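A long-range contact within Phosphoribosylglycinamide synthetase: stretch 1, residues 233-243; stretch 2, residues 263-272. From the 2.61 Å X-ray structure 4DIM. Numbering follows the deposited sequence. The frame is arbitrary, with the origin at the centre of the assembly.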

# COMPACT_ATOMS: atom_id res chain seq x y z
N ASP A 233 -3.79 -13.29 -12.65
CA ASP A 233 -4.17 -14.05 -13.85
C ASP A 233 -4.19 -13.14 -15.08
O ASP A 233 -5.24 -12.59 -15.50
CB ASP A 233 -5.51 -14.78 -13.69
CG ASP A 233 -5.82 -15.67 -14.90
OD1 ASP A 233 -6.87 -15.46 -15.54
OD2 ASP A 233 -4.95 -16.52 -15.25
N VAL A 234 -2.99 -12.98 -15.66
CA VAL A 234 -2.75 -12.24 -16.88
C VAL A 234 -1.69 -12.97 -17.68
O VAL A 234 -0.97 -13.82 -17.15
CB VAL A 234 -2.32 -10.78 -16.60
CG1 VAL A 234 -3.49 -9.95 -16.07
CG2 VAL A 234 -1.13 -10.71 -15.64
N LYS A 235 -1.56 -12.60 -18.95
CA LYS A 235 -0.51 -13.16 -19.80
C LYS A 235 0.88 -12.70 -19.26
O LYS A 235 0.97 -11.63 -18.65
CB LYS A 235 -0.68 -12.70 -21.24
CG LYS A 235 -1.99 -13.05 -21.90
CD LYS A 235 -2.23 -14.50 -22.13
CE LYS A 235 -3.12 -14.80 -23.30
NZ LYS A 235 -2.34 -15.29 -24.50
N ASP A 236 1.95 -13.45 -19.52
CA ASP A 236 3.27 -13.05 -19.03
C ASP A 236 3.73 -11.68 -19.60
O ASP A 236 4.54 -11.01 -18.96
CB ASP A 236 4.34 -14.11 -19.36
CG ASP A 236 4.16 -15.52 -18.80
OD1 ASP A 236 3.66 -15.65 -17.66
OD2 ASP A 236 4.65 -16.47 -19.43
N ASP A 237 3.19 -11.25 -20.77
CA ASP A 237 3.51 -9.97 -21.40
C ASP A 237 3.05 -8.78 -20.52
O ASP A 237 3.73 -7.75 -20.49
CB ASP A 237 2.84 -9.90 -22.77
CG ASP A 237 3.20 -8.65 -23.55
OD1 ASP A 237 2.27 -8.01 -24.10
OD2 ASP A 237 4.41 -8.27 -23.53
N ILE A 238 1.95 -8.94 -19.77
CA ILE A 238 1.43 -7.93 -18.86
C ILE A 238 2.34 -7.88 -17.62
O ILE A 238 2.64 -6.81 -17.11
CB ILE A 238 -0.06 -8.23 -18.47
CG1 ILE A 238 -0.95 -8.42 -19.71
CG2 ILE A 238 -0.64 -7.13 -17.58
CD1 ILE A 238 -0.78 -7.35 -20.82
N ILE A 239 2.80 -9.05 -17.19
CA ILE A 239 3.68 -9.16 -16.02
C ILE A 239 5.01 -8.40 -16.31
O ILE A 239 5.51 -7.70 -15.45
CB ILE A 239 3.94 -10.66 -15.64
CG1 ILE A 239 2.64 -11.40 -15.25
CG2 ILE A 239 5.01 -10.80 -14.56
CD1 ILE A 239 1.99 -11.03 -13.88
N GLU A 240 5.56 -8.56 -17.51
CA GLU A 240 6.81 -7.92 -17.93
C GLU A 240 6.65 -6.46 -18.20
O GLU A 240 7.57 -5.69 -17.94
CB GLU A 240 7.37 -8.60 -19.17
CG GLU A 240 7.80 -10.04 -18.93
CD GLU A 240 8.68 -10.34 -17.72
OE1 GLU A 240 9.79 -9.76 -17.62
OE2 GLU A 240 8.26 -11.18 -16.88
N LYS A 241 5.49 -6.07 -18.75
CA LYS A 241 5.17 -4.66 -18.95
C LYS A 241 5.09 -3.91 -17.59
O LYS A 241 5.46 -2.76 -17.54
CB LYS A 241 3.86 -4.52 -19.72
CG LYS A 241 4.03 -4.58 -21.22
CD LYS A 241 2.68 -4.69 -21.93
CE LYS A 241 2.81 -4.86 -23.43
NZ LYS A 241 1.57 -5.41 -24.02
N THR A 242 4.64 -4.58 -16.53
CA THR A 242 4.53 -4.04 -15.17
C THR A 242 5.94 -3.86 -14.57
O THR A 242 6.26 -2.81 -13.99
CB THR A 242 3.61 -4.97 -14.31
OG1 THR A 242 2.29 -4.92 -14.84
CG2 THR A 242 3.53 -4.57 -12.87
N LYS A 243 6.79 -4.87 -14.74
CA LYS A 243 8.19 -4.84 -14.32
C LYS A 243 8.91 -3.66 -14.99
O LYS A 243 9.68 -2.95 -14.35
CB LYS A 243 8.92 -6.17 -14.69
CG LYS A 243 8.59 -7.35 -13.74
CD LYS A 243 9.07 -8.71 -14.18
CE LYS A 243 8.59 -9.77 -13.21
NZ LYS A 243 9.07 -11.15 -13.58
N ASP A 263 -0.12 0.98 -7.49
CA ASP A 263 -1.49 0.80 -7.98
C ASP A 263 -1.40 0.97 -9.47
O ASP A 263 -0.99 2.03 -9.95
CB ASP A 263 -2.49 1.82 -7.37
CG ASP A 263 -2.64 1.83 -5.86
OD1 ASP A 263 -2.54 0.74 -5.24
OD2 ASP A 263 -2.98 2.90 -5.30
N MSE A 264 -1.71 -0.10 -10.18
CA MSE A 264 -1.69 -0.20 -11.62
C MSE A 264 -3.09 -0.23 -12.22
O MSE A 264 -4.08 -0.50 -11.56
CB MSE A 264 -1.00 -1.53 -12.03
CG MSE A 264 0.34 -1.93 -11.28
SE MSE A 264 1.83 -0.96 -11.90
CE MSE A 264 1.64 -1.00 -13.96
N ILE A 265 -3.14 -0.10 -13.53
CA ILE A 265 -4.35 -0.32 -14.31
C ILE A 265 -3.96 -0.90 -15.67
O ILE A 265 -3.00 -0.45 -16.30
CB ILE A 265 -5.25 0.91 -14.45
CG1 ILE A 265 -6.52 0.59 -15.27
CG2 ILE A 265 -4.50 2.06 -15.07
CD1 ILE A 265 -7.63 1.29 -14.89
N LEU A 266 -4.70 -1.90 -16.12
CA LEU A 266 -4.42 -2.50 -17.42
C LEU A 266 -5.49 -2.06 -18.43
O LEU A 266 -6.68 -2.30 -18.20
CB LEU A 266 -4.34 -4.03 -17.27
CG LEU A 266 -4.61 -4.89 -18.46
CD1 LEU A 266 -3.51 -4.74 -19.50
CD2 LEU A 266 -4.68 -6.30 -18.03
N LYS A 267 -5.06 -1.39 -19.54
CA LYS A 267 -5.94 -0.97 -20.63
C LYS A 267 -5.34 -1.32 -21.98
O LYS A 267 -4.26 -0.82 -22.32
CB LYS A 267 -6.25 0.55 -20.58
CG LYS A 267 -7.16 1.07 -21.72
CD LYS A 267 -7.51 2.52 -21.50
CE LYS A 267 -8.34 3.19 -22.58
NZ LYS A 267 -8.72 4.58 -22.21
N ASP A 268 -6.06 -2.14 -22.77
CA ASP A 268 -5.65 -2.48 -24.14
C ASP A 268 -4.19 -2.97 -24.22
O ASP A 268 -3.39 -2.47 -25.03
CB ASP A 268 -5.86 -1.27 -25.08
CG ASP A 268 -7.28 -0.71 -25.06
OD1 ASP A 268 -8.24 -1.49 -24.80
OD2 ASP A 268 -7.45 0.52 -25.34
N ASN A 269 -3.86 -3.97 -23.39
CA ASN A 269 -2.52 -4.54 -23.30
C ASN A 269 -1.42 -3.48 -23.02
O ASN A 269 -0.29 -3.60 -23.47
CB ASN A 269 -2.21 -5.40 -24.55
CG ASN A 269 -3.01 -6.67 -24.52
OD1 ASN A 269 -3.01 -7.40 -23.51
ND2 ASN A 269 -3.79 -6.93 -25.57
N GLU A 270 -1.75 -2.51 -22.19
CA GLU A 270 -0.79 -1.51 -21.75
C GLU A 270 -1.13 -1.23 -20.35
O GLU A 270 -2.31 -1.26 -20.00
CB GLU A 270 -0.79 -0.26 -22.62
CG GLU A 270 -0.00 -0.42 -23.92
CD GLU A 270 1.44 -0.90 -23.80
OE1 GLU A 270 2.07 -0.64 -22.74
OE2 GLU A 270 1.91 -1.57 -24.74
N VAL A 271 -0.09 -1.02 -19.53
CA VAL A 271 -0.28 -0.82 -18.10
C VAL A 271 0.14 0.57 -17.75
O VAL A 271 1.02 1.13 -18.37
CB VAL A 271 0.45 -1.89 -17.26
CG1 VAL A 271 0.00 -3.28 -17.67
CG2 VAL A 271 1.97 -1.77 -17.36
N TYR A 272 -0.53 1.13 -16.76
CA TYR A 272 -0.33 2.50 -16.30
C TYR A 272 -0.23 2.53 -14.79
O TYR A 272 -0.98 1.80 -14.13
CB TYR A 272 -1.50 3.39 -16.75
CG TYR A 272 -1.71 3.38 -18.25
CD1 TYR A 272 -1.20 4.40 -19.05
CD2 TYR A 272 -2.48 2.40 -18.85
CE1 TYR A 272 -1.37 4.38 -20.43
CE2 TYR A 272 -2.67 2.38 -20.23
CZ TYR A 272 -2.09 3.35 -21.02
OH TYR A 272 -2.26 3.35 -22.40

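How do the two backbones meet? Stretch 1 enters a helix at Asp-236, just after Lys-235 at the N-cap position, and stretch 2 folds back on itself as a hairpin. Ile-265 N donates a hydrogen bond to Tyr-272 O (2.9 Å) and Tyr-272 N donates one to Ile-265 O (3.0 Å), which is the antiparallel pattern. The helix lies over strand 270-272 with axes 8.2 Å apart at closest approach and their directions 37° apart, and the CA atoms come nearest in the pairs Ile-238 with Asn-269 (6.8 Å) and Thr-242 with Val-271 (6.5 Å).

What fills the space between them? Branched aliphatic side chains form its apolar part. Ile-238 leaves its backbone sideways, but its end comes nearer the hairpin; CD1 packs 4.0 Å from Leu-266 CD1, and CG2 lies 3.9 Å from Val-271 CG1. Val-271 points toward the helix, and its CG2 rests 3.6 Å from the backbone O of Lys-241. Ile-238 and Val-271 are both buried, which suits their apolar side chains, and the two stretches together bury 411 Å². Val-234 adds a looser contact before the helix, its CG1 4.3 Å from Leu-266 CD2.

How does a threonine fit into so apolar a setting? Thr-242 OG1 donates a hydrogen bond to Ile-238 O (3.0 Å), one turn back in the helix, which satisfies the buried hydroxyl locally. Thr-242 also packs beside Val-271, and its OG1 lies 4.1 Å from CE of selenomethionine Met-264.

Where does polarity tie the stretches together? Lys-241 points toward the hairpin with a nearly extended side chain, and its NZ donates a 2.7 Å hydrogen bond to Asn-269 O in the turn. Lys-241 NZ also forms a salt bridge with Asp-237 OD1 (2.7 Å), one turn earlier, and a long one with Glu-270 OE2 (3.9 Å). A long, flexible lysine suits this place because its charged end can reach all three oxygens.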